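Local structure of D-mandelate dehydrogenase (Rhodotorula graminis, 2W2K) at residues L319-K332 and L335-S345. The protein probably interconverts D-2-hydroxyacids such as D-mandelate and the matching 2-oxoacids with a nicotinamide cofactor, as a D-isomer-specific 2-hydroxyacid dehydrogenase. Residues are numbered along the deposited sequence; the frame is centred on the assembly and turned at random.
Sequences LTMTNIDRFLLQGK and LTPAGKVFAPS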
ATOM      1  N   LEU B 319      27.499   4.920   5.380  1.00  5.89           N
ATOM      2  CA  LEU B 319      27.616   5.689   6.641  1.00  7.79           C
ATOM      3  C   LEU B 319      28.665   5.092   7.603  1.00  7.19           C
ATOM      4  O   LEU B 319      29.507   5.828   8.146  1.00  7.51           O
ATOM      5  CB  LEU B 319      26.234   5.844   7.334  1.00  8.09           C
ATOM      6  CG  LEU B 319      25.261   6.871   6.702  1.00  7.81           C
ATOM      7  CD1 LEU B 319      23.881   6.727   7.375  1.00  9.31           C
ATOM      8  CD2 LEU B 319      25.798   8.305   6.840  1.00 11.43           C
ATOM      9  N   THR B 320      28.626   3.778   7.810  1.00  7.34           N
ATOM     10  CA  THR B 320      29.606   3.129   8.728  1.00  6.73           C
ATOM     11  C   THR B 320      31.062   3.364   8.288  1.00  7.46           C
ATOM     12  O   THR B 320      31.904   3.771   9.109  1.00  7.72           O
ATOM     13  CB  THR B 320      29.328   1.616   8.953  1.00  6.13           C
ATOM     14  OG1 THR B 320      29.267   0.917   7.690  1.00  7.10           O
ATOM     15  CG2 THR B 320      27.994   1.404   9.766  1.00  8.93           C
ATOM     16  N   MET B 321      31.355   3.114   7.002  1.00  6.52           N
ATOM     17  CA  MET B 321      32.728   3.279   6.469  1.00  5.14           C
ATOM     18  C   MET B 321      33.182   4.746   6.495  1.00  8.48           C
ATOM     19  O   MET B 321      34.297   5.047   6.948  1.00  5.67           O
ATOM     20  CB  MET B 321      32.847   2.704   5.047  1.00  7.12           C
ATOM     21  CG  MET B 321      32.723   1.164   4.947  1.00  8.60           C
ATOM     22  SD  MET B 321      33.122   0.528   3.281  1.00 10.97           S
ATOM     23  CE  MET B 321      31.542  -0.101   2.725  1.00 16.96           C
ATOM     24  N   THR B 322      32.314   5.658   6.021  1.00  6.67           N
ATOM     25  CA  THR B 322      32.607   7.100   5.985  1.00  7.51           C
ATOM     26  C   THR B 322      32.799   7.723   7.370  1.00  7.48           C
ATOM     27  O   THR B 322      33.705   8.544   7.567  1.00  8.74           O
ATOM     28  CB  THR B 322      31.516   7.895   5.145  1.00  9.09           C
ATOM     29  OG1 THR B 322      31.448   7.356   3.808  1.00  8.45           O
ATOM     30  CG2 THR B 322      31.838   9.388   5.077  1.00 13.20           C
ATOM     31  N   ASN B 323      31.952   7.338   8.332  1.00  7.37           N
ATOM     32  CA  ASN B 323      32.108   7.787   9.722  1.00  7.61           C
ATOM     33  C   ASN B 323      33.516   7.503  10.288  1.00 10.12           C
ATOM     34  O   ASN B 323      34.185   8.406  10.854  1.00  6.34           O
ATOM     35  CB  ASN B 323      31.026   7.164  10.616  1.00  7.19           C
ATOM     36  CG  ASN B 323      29.712   7.990  10.666  1.00  8.58           C
ATOM     37  OD1 ASN B 323      28.596   7.425  10.631  1.00 12.75           O
ATOM     38  ND2 ASN B 323      29.841   9.294  10.765  1.00  8.25           N
ATOM     39  N   ILE B 324      33.976   6.266  10.130  1.00  5.83           N
ATOM     40  CA  ILE B 324      35.296   5.855  10.677  1.00  7.43           C
ATOM     41  C   ILE B 324      36.479   6.553   9.940  1.00  7.61           C
ATOM     42  O   ILE B 324      37.463   7.002  10.576  1.00  7.40           O
ATOM     43  CB  ILE B 324      35.416   4.298  10.716  1.00  5.78           C
ATOM     44  CG1 ILE B 324      34.428   3.702  11.753  1.00  6.54           C
ATOM     45  CG2 ILE B 324      36.850   3.848  11.040  1.00  9.69           C
ATOM     46  CD1 ILE B 324      34.225   2.180  11.609  1.00  6.54           C
ATOM     47  N   ASP B 325      36.359   6.687   8.620  1.00  9.07           N
ATOM     48  CA  ASP B 325      37.374   7.393   7.794  1.00 10.40           C
ATOM     49  C   ASP B 325      37.513   8.863   8.225  1.00  9.49           C
ATOM     50  O   ASP B 325      38.629   9.331   8.521  1.00 10.01           O
ATOM     51  CB  ASP B 325      36.996   7.290   6.298  1.00  8.72           C
ATOM     52  CG  ASP B 325      38.131   7.709   5.340  1.00 16.46           C
ATOM     53  OD1 ASP B 325      39.066   8.456   5.711  1.00 17.57           O
ATOM     54  OD2 ASP B 325      38.079   7.280   4.175  1.00 16.74           O
ATOM     55  N   ARG B 326      36.385   9.578   8.253  1.00  9.57           N
ATOM     56  CA  ARG B 326      36.331  10.964   8.775  1.00  8.80           C
ATOM     57  C   ARG B 326      37.005  11.108  10.160  1.00  9.79           C
ATOM     58  O   ARG B 326      37.885  11.947  10.332  1.00 10.39           O
ATOM     59  CB  ARG B 326      34.894  11.491   8.859  1.00  6.67           C
ATOM     60  CG  ARG B 326      34.262  11.793   7.499  1.00 10.82           C
ATOM     61  CD  ARG B 326      32.753  12.129   7.610  1.00 10.91           C
ATOM     62  NE  ARG B 326      32.476  13.313   8.433  1.00 10.87           N
ATOM     63  CZ  ARG B 326      32.337  14.567   7.985  1.00 20.27           C
ATOM     64  NH1 ARG B 326      32.450  14.847   6.690  1.00 13.32           N
ATOM     65  NH2 ARG B 326      32.077  15.544   8.850  1.00 13.20           N
ATOM     66  N   PHE B 327      36.579  10.282  11.123  1.00  9.06           N
ATOM     67  CA  PHE B 327      36.956  10.424  12.542  1.00  9.68           C
ATOM     68  C   PHE B 327      38.404   9.995  12.867  1.00 11.62           C
ATOM     69  O   PHE B 327      39.041  10.593  13.740  1.00 12.94           O
ATOM     70  CB  PHE B 327      35.946   9.646  13.419  1.00  8.98           C
ATOM     71  CG  PHE B 327      35.927  10.072  14.871  1.00  9.32           C
ATOM     72  CD1 PHE B 327      35.270  11.244  15.272  1.00 10.40           C
ATOM     73  CD2 PHE B 327      36.555   9.291  15.849  1.00  8.07           C
ATOM     74  CE1 PHE B 327      35.238  11.638  16.615  1.00 12.31           C
ATOM     75  CE2 PHE B 327      36.522   9.677  17.209  1.00 10.30           C
ATOM     76  CZ  PHE B 327      35.862  10.849  17.591  1.00 14.23           C
ATOM     77  N   LEU B 328      38.931   8.989  12.169  1.00 10.52           N
ATOM     78  CA  LEU B 328      40.326   8.530  12.405  1.00 11.55           C
ATOM     79  C   LEU B 328      41.398   9.108  11.475  1.00  9.62           C
ATOM     80  O   LEU B 328      42.579   9.199  11.872  1.00  9.91           O
ATOM     81  CB  LEU B 328      40.424   6.985  12.359  1.00  8.94           C
ATOM     82  CG  LEU B 328      39.707   6.177  13.459  1.00 10.08           C
ATOM     83  CD1 LEU B 328      40.072   4.687  13.345  1.00 11.95           C
ATOM     84  CD2 LEU B 328      40.033   6.725  14.867  1.00 16.63           C
ATOM     85  N   LEU B 329      41.018   9.452  10.244  1.00 10.28           N
ATOM     86  CA  LEU B 329      42.006   9.878   9.210  1.00 11.72           C
ATOM     87  C   LEU B 329      41.907  11.359   8.751  1.00 14.86           C
ATOM     88  O   LEU B 329      42.925  11.976   8.388  1.00 15.14           O
ATOM     89  CB  LEU B 329      41.991   8.939   7.998  1.00 11.38           C
ATOM     90  CG  LEU B 329      42.334   7.451   8.230  1.00 15.03           C
ATOM     91  CD1 LEU B 329      42.284   6.636   6.950  1.00 18.22           C
ATOM     92  CD2 LEU B 329      43.673   7.295   8.916  1.00 14.70           C
ATOM     93  N   GLN B 330      40.710  11.928   8.782  1.00 12.20           N
ATOM     94  CA  GLN B 330      40.456  13.274   8.203  1.00 14.42           C
ATOM     95  C   GLN B 330      40.377  14.426   9.228  1.00 14.64           C
ATOM     96  O   GLN B 330      40.287  15.603   8.844  1.00 13.94           O
ATOM     97  CB  GLN B 330      39.156  13.251   7.358  1.00 12.72           C
ATOM     98  CG  GLN B 330      39.167  12.300   6.152  1.00 14.90           C
ATOM     99  CD  GLN B 330      37.824  12.284   5.398  1.00 18.48           C
ATOM    100  OE1 GLN B 330      37.195  13.324   5.182  1.00 24.00           O
ATOM    101  NE2 GLN B 330      37.391  11.110   5.003  1.00 18.40           N
ATOM    102  N   GLY B 331      40.389  14.109  10.527  1.00 12.44           N
ATOM    103  CA  GLY B 331      40.175  15.142  11.565  1.00 12.09           C
ATOM    104  C   GLY B 331      38.793  15.801  11.540  1.00 14.85           C
ATOM    105  O   GLY B 331      38.640  16.939  11.993  1.00 13.54           O
ATOM    106  N   LYS B 332      37.794  15.071  11.026  1.00 13.11           N
ATOM    107  CA  LYS B 332      36.410  15.550  10.871  1.00 13.16           C
ATOM    108  C   LYS B 332      35.408  14.845  11.827  1.00 15.41           C
ATOM    109  O   LYS B 332      35.581  13.665  12.157  1.00 11.73           O
ATOM    110  CB  LYS B 332      35.956  15.383   9.422  1.00 14.51           C
ATOM    111  CG  LYS B 332      36.731  16.265   8.424  1.00 16.78           C
ATOM    112  CD  LYS B 332      35.998  16.354   7.094  1.00 25.08           C
ATOM    113  CE  LYS B 332      36.760  17.216   6.102  1.00 30.13           C
ATOM    114  NZ  LYS B 332      36.161  17.142   4.746  1.00 27.58           N
ATOM    115  N   LEU B 335      29.141  11.983  11.157  1.00 11.99           N
ATOM    116  CA  LEU B 335      27.916  12.441  10.471  1.00 13.70           C
ATOM    117  C   LEU B 335      26.657  12.131  11.296  1.00 15.17           C
ATOM    118  O   LEU B 335      25.689  12.914  11.304  1.00 13.12           O
ATOM    119  CB  LEU B 335      27.812  11.785   9.091  1.00 12.96           C
ATOM    120  CG  LEU B 335      28.880  12.069   8.017  1.00 13.32           C
ATOM    121  CD1 LEU B 335      28.759  11.081   6.839  1.00 14.59           C
ATOM    122  CD2 LEU B 335      28.842  13.528   7.529  1.00 13.34           C
ATOM    123  N   THR B 336      26.687  10.993  11.996  1.00 10.62           N
ATOM    124  CA  THR B 336      25.518  10.464  12.742  1.00 10.99           C
ATOM    125  C   THR B 336      25.849  10.009  14.173  1.00  9.47           C
ATOM    126  O   THR B 336      25.632   8.849  14.530  1.00  9.25           O
ATOM    127  CB  THR B 336      24.801   9.301  11.977  1.00 11.79           C
ATOM    128  OG1 THR B 336      25.756   8.280  11.608  1.00 13.58           O
ATOM    129  CG2 THR B 336      24.091   9.818  10.712  1.00  9.14           C
ATOM    130  N   PRO B 337      26.346  10.931  15.022  1.00 11.42           N
ATOM    131  CA  PRO B 337      26.671  10.531  16.387  1.00  9.39           C
ATOM    132  C   PRO B 337      25.413  10.181  17.178  1.00 11.24           C
ATOM    133  O   PRO B 337      24.321  10.705  16.882  1.00 10.83           O
ATOM    134  CB  PRO B 337      27.291  11.797  16.984  1.00 11.45           C
ATOM    135  CG  PRO B 337      26.687  12.924  16.181  1.00 12.56           C
ATOM    136  CD  PRO B 337      26.626  12.364  14.790  1.00  7.55           C
ATOM    137  N   ALA B 338      25.573   9.273  18.138  1.00  9.04           N
ATOM    138  CA  ALA B 338      24.566   9.008  19.163  1.00 14.08           C
ATOM    139  C   ALA B 338      25.260   8.911  20.516  1.00 14.58           C
ATOM    140  O   ALA B 338      26.275   8.197  20.661  1.00 14.08           O
ATOM    141  CB  ALA B 338      23.782   7.718  18.853  1.00 14.67           C
ATOM    142  N   GLY B 339      24.701   9.598  21.517  1.00 12.88           N
ATOM    143  CA  GLY B 339      25.324   9.681  22.836  1.00 14.25           C
ATOM    144  C   GLY B 339      26.313  10.836  22.861  1.00 13.60           C
ATOM    145  O   GLY B 339      26.158  11.791  22.092  1.00 14.66           O
ATOM    146  N   LYS B 340      27.335  10.737  23.720  1.00 14.66           N
ATOM    147  CA  LYS B 340      28.341  11.807  23.889  1.00 14.89           C
ATOM    148  C   LYS B 340      29.158  12.075  22.622  1.00 18.41           C
ATOM    149  O   LYS B 340      29.527  11.137  21.900  1.00 17.80           O
ATOM    150  CB  LYS B 340      29.302  11.501  25.048  1.00 13.46           C
ATOM    151  CG  LYS B 340      28.688  11.653  26.447  1.00 22.68           C
ATOM    152  N   VAL B 341      29.453  13.352  22.375  1.00 16.39           N
ATOM    153  CA  VAL B 341      30.296  13.769  21.224  1.00 20.12           C
ATOM    154  C   VAL B 341      31.754  13.999  21.656  1.00 21.46           C
ATOM    155  O   VAL B 341      32.005  14.609  22.708  1.00 19.53           O
ATOM    156  CB  VAL B 341      29.707  15.025  20.523  1.00 18.12           C
ATOM    157  CG1 VAL B 341      30.691  15.644  19.517  1.00 20.67           C
ATOM    158  CG2 VAL B 341      28.379  14.705  19.850  1.00 21.90           C
ATOM    159  N   PHE B 342      32.704  13.500  20.855  1.00 19.62           N
ATOM    160  CA  PHE B 342      34.139  13.583  21.161  1.00 19.21           C
ATOM    161  C   PHE B 342      34.923  14.286  20.032  1.00 21.70           C
ATOM    162  O   PHE B 342      34.505  14.272  18.874  1.00 22.44           O
ATOM    163  CB  PHE B 342      34.732  12.176  21.363  1.00 19.92           C
ATOM    164  CG  PHE B 342      34.198  11.438  22.572  1.00 18.67           C
ATOM    165  CD1 PHE B 342      32.972  10.767  22.520  1.00 25.81           C
ATOM    166  CD2 PHE B 342      34.929  11.383  23.748  1.00 23.83           C
ATOM    167  CE1 PHE B 342      32.491  10.072  23.625  1.00 19.83           C
ATOM    168  CE2 PHE B 342      34.447  10.690  24.865  1.00 25.49           C
ATOM    169  CZ  PHE B 342      33.235  10.025  24.796  1.00 16.92           C
ATOM    170  N   ALA B 343      36.060  14.890  20.371  1.00 22.82           N
ATOM    171  CA  ALA B 343      36.911  15.529  19.355  1.00 24.82           C
ATOM    172  C   ALA B 343      37.642  14.459  18.546  1.00 23.29           C
ATOM    173  O   ALA B 343      38.146  13.493  19.139  1.00 23.07           O
ATOM    174  CB  ALA B 343      37.911  16.479  20.016  1.00 28.19           C
ATOM    175  N   PRO B 344      37.687  14.601  17.191  1.00 19.54           N
ATOM    176  CA  PRO B 344      38.458  13.660  16.355  1.00 20.82           C
ATOM    177  C   PRO B 344      39.972  13.771  16.573  1.00 23.77           C
ATOM    178  O   PRO B 344      40.434  14.789  17.061  1.00 21.39           O
ATOM    179  CB  PRO B 344      38.099  14.065  14.912  1.00 18.49           C
ATOM    180  CG  PRO B 344      37.529  15.412  14.992  1.00 24.81           C
ATOM    181  CD  PRO B 344      36.996  15.626  16.387  1.00 19.91           C
ATOM    182  N   SER B 345      40.722  12.727  16.210  1.00 26.80           N
ATOM    183  CA  SER B 345      42.194  12.759  16.267  1.00 30.39           C
ATOM    184  C   SER B 345      42.730  13.922  15.429  1.00 30.91           C
ATOM    185  O   SER B 345      42.131  14.280  14.406  1.00 27.39           O
ATOM    186  CB  SER B 345      42.804  11.442  15.753  1.00 31.25           C
ATOM    187  OG  SER B 345      42.254  10.301  16.390  1.00 32.01           O
TER
HETATM  188  O   HOH W   1      39.719  10.264  16.639  1.00 23.60           O
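One water joins F327 to S345: it donates to F327 O (3.0 Å) and accepts from S345 N (2.7 Å). S345 OG also lies close to the water, at a distance short enough to be treated with caution, and is hydrogen-bonded to K82 NZ. The two backbone atoms, F327 O and S345 N, stand 3.7 Å apart, so the water carries the link between the helix carbonyl and the last modelled residue. Beside it, the CA of P344 sits over one face of the F327 ring, 4.1 Å from the centroid and 22° off the normal, a CH-pi contact displaced toward the rim. F327 has CG anti to its backbone N (chi1 -161°), which brings the ring up to the returning chain; F342 O meets its edge in plane, 3.5 Å from F327 CE1. P344 CG packs against G331 O, where the chain leaves the helix with positive phi.

The other end of the contact centres on L335, whose two methyls divide the work. L335 CD2 lies over the centre of the R326 guanidinium, 3.7 Å from R326 CZ, while K332 CB covers the opposite face nearer the rim. The R326 side chain is bent at chi3 (61°), and P333 O accepts from NE, which should limit its rotation. L335 CD1 instead reaches T322 CG2 (3.9 Å) and L319 CD2.

This is plain packing of the C-terminal tail on the last helix, 310-330, touched at both ends of the excursion, beside the five-stranded parallel sheet rather than the seven-stranded Rossmann sheet. T336 and N323 rest on A107 of strand 105-107, F342 and F327 on A105, while I324 and L328 face strand 54-57.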